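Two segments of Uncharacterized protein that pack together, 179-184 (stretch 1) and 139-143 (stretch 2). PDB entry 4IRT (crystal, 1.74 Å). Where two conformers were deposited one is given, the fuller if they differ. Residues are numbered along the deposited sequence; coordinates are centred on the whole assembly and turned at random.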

# COMPACT_ATOMS: atom_id res chain seq x y z
N ALA A 179 -6.86 -14.72 -0.21
CA ALA A 179 -6.05 -13.87 -1.08
C ALA A 179 -5.49 -12.69 -0.28
O ALA A 179 -6.08 -12.31 0.73
CB ALA A 179 -6.89 -13.35 -2.22
N TYR A 180 -4.35 -12.15 -0.76
CA TYR A 180 -3.79 -10.89 -0.30
C TYR A 180 -3.53 -10.05 -1.51
O TYR A 180 -2.82 -10.50 -2.43
CB TYR A 180 -2.50 -11.09 0.49
CG TYR A 180 -2.77 -11.81 1.76
CD1 TYR A 180 -3.11 -11.10 2.92
CD2 TYR A 180 -2.69 -13.18 1.82
CE1 TYR A 180 -3.38 -11.78 4.11
CE2 TYR A 180 -2.95 -13.86 3.00
CZ TYR A 180 -3.31 -13.15 4.14
OH TYR A 180 -3.58 -13.86 5.28
N TRP A 181 -4.10 -8.85 -1.51
CA TRP A 181 -4.17 -8.01 -2.69
C TRP A 181 -3.51 -6.66 -2.51
O TRP A 181 -3.21 -6.26 -1.41
CB TRP A 181 -5.64 -7.81 -3.10
CG TRP A 181 -6.50 -7.25 -1.98
CD1 TRP A 181 -6.64 -5.97 -1.60
CD2 TRP A 181 -7.34 -8.03 -1.10
NE1 TRP A 181 -7.50 -5.88 -0.50
CE2 TRP A 181 -7.95 -7.15 -0.19
CE3 TRP A 181 -7.60 -9.40 -0.99
CZ2 TRP A 181 -8.79 -7.59 0.82
CZ3 TRP A 181 -8.44 -9.83 -0.02
CH2 TRP A 181 -9.03 -8.93 0.90
N GLN A 182 -3.32 -5.98 -3.63
CA GLN A 182 -2.94 -4.56 -3.71
C GLN A 182 -3.54 -3.95 -4.97
O GLN A 182 -3.84 -4.67 -5.94
CB GLN A 182 -1.39 -4.38 -3.69
CG GLN A 182 -0.62 -5.22 -4.73
CD GLN A 182 -0.27 -6.62 -4.25
OE1 GLN A 182 -0.11 -6.87 -3.05
NE2 GLN A 182 -0.15 -7.55 -5.21
N LEU A 183 -3.78 -2.65 -4.93
CA LEU A 183 -4.45 -1.94 -6.01
C LEU A 183 -3.74 -0.65 -6.30
O LEU A 183 -2.91 -0.19 -5.52
CB LEU A 183 -5.91 -1.62 -5.67
CG LEU A 183 -6.80 -2.80 -5.34
CD1 LEU A 183 -6.78 -3.10 -3.85
CD2 LEU A 183 -8.23 -2.62 -5.74
N TYR A 184 -4.13 -0.06 -7.41
CA TYR A 184 -3.66 1.25 -7.82
C TYR A 184 -4.65 1.82 -8.83
O TYR A 184 -5.14 1.09 -9.69
CB TYR A 184 -2.30 1.14 -8.46
CG TYR A 184 -1.60 2.44 -8.76
CD1 TYR A 184 -0.91 3.11 -7.75
CD2 TYR A 184 -1.55 2.97 -10.06
CE1 TYR A 184 -0.23 4.30 -8.01
CE2 TYR A 184 -0.87 4.16 -10.33
CZ TYR A 184 -0.19 4.81 -9.28
OH TYR A 184 0.51 5.98 -9.49
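Stretch 2 139-143: FVYRS

Stretch 2 is extended throughout: phi runs from -153° to -99° and psi from 123° to 167°, so all five residues are strand, as are the six of stretch 1. The N-to-C directions of the two strands make an angle of 170°, close to antiparallel, and the axes come no nearer than 9.4 Å. That spacing is too wide for backbone pairing, and no hydrogen bond crosses; side chains fill the gap, burying 249 Å² in total.

Phe 139, the first residue of the stretch, is out of reach of stretch 1. Val 140 points toward the partner strand, the CA of Val 140 lying 9.1 Å from the CA of Leu 183. With chi1 at 179° (t), it places CG1 3.6 Å from NE1 of Trp 181 and CG2 4.3 Å from CD2 of Leu 183. CG1 of Val 140 is also 4.5 Å from CD1 of Leu 183, so both methyls come near the leucine. Tyr 141 turns away, as strand alternation predicts, yet its backbone O lies 3.8 Å from CZ2 of Trp 181. Arg 142, whose CA is 9.0 Å from the CA of Tyr 180, leaves sideways. Its CB approaches CH2 of Trp 181 at 3.8 Å, while NH1 reaches CE1 of Tyr 180 at 3.9 Å, the tyrosine atom lying near the guanidinium plane. Ser 143 makes no contact.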

# COMPACT_ATOMS: atom_id res chain seq x y z
N PHE A 139 -12.89 2.61 -1.45
CA PHE A 139 -12.41 2.05 -0.20
C PHE A 139 -12.43 0.55 -0.34
O PHE A 139 -13.40 -0.03 -0.80
CB PHE A 139 -13.28 2.45 0.96
CG PHE A 139 -12.77 2.00 2.33
CD1 PHE A 139 -11.63 2.57 2.89
CD2 PHE A 139 -13.48 1.08 3.06
CE1 PHE A 139 -11.22 2.22 4.18
CE2 PHE A 139 -13.08 0.71 4.33
CZ PHE A 139 -11.96 1.28 4.89
N VAL A 140 -11.35 -0.06 0.08
CA VAL A 140 -11.23 -1.50 0.05
C VAL A 140 -10.78 -1.98 1.43
O VAL A 140 -9.95 -1.32 2.08
CB VAL A 140 -10.25 -2.02 -1.01
CG1 VAL A 140 -10.17 -3.54 -0.93
CG2 VAL A 140 -10.69 -1.60 -2.39
N TYR A 141 -11.32 -3.11 1.86
CA TYR A 141 -10.88 -3.71 3.11
C TYR A 141 -11.12 -5.21 3.07
O TYR A 141 -11.83 -5.70 2.18
CB TYR A 141 -11.60 -3.06 4.31
CG TYR A 141 -13.11 -3.27 4.41
CD1 TYR A 141 -13.98 -2.52 3.64
CD2 TYR A 141 -13.66 -4.23 5.26
CE1 TYR A 141 -15.34 -2.68 3.72
CE2 TYR A 141 -15.04 -4.40 5.35
CZ TYR A 141 -15.88 -3.62 4.58
OH TYR A 141 -17.26 -3.76 4.64
N ARG A 142 -10.51 -5.90 4.04
CA ARG A 142 -10.74 -7.33 4.23
C ARG A 142 -11.75 -7.52 5.36
O ARG A 142 -11.58 -7.03 6.49
CB ARG A 142 -9.46 -8.12 4.59
CG ARG A 142 -9.71 -9.62 4.69
CD ARG A 142 -8.54 -10.45 5.21
NE ARG A 142 -8.36 -10.37 6.66
CZ ARG A 142 -7.27 -10.82 7.29
NH1 ARG A 142 -6.30 -11.41 6.60
NH2 ARG A 142 -7.16 -10.70 8.61
N SER A 143 -12.82 -8.21 5.04
CA SER A 143 -13.84 -8.52 6.01
C SER A 143 -13.70 -9.96 6.49
O SER A 143 -13.62 -10.89 5.67
CB SER A 143 -15.24 -8.37 5.39
OG SER A 143 -16.22 -8.68 6.38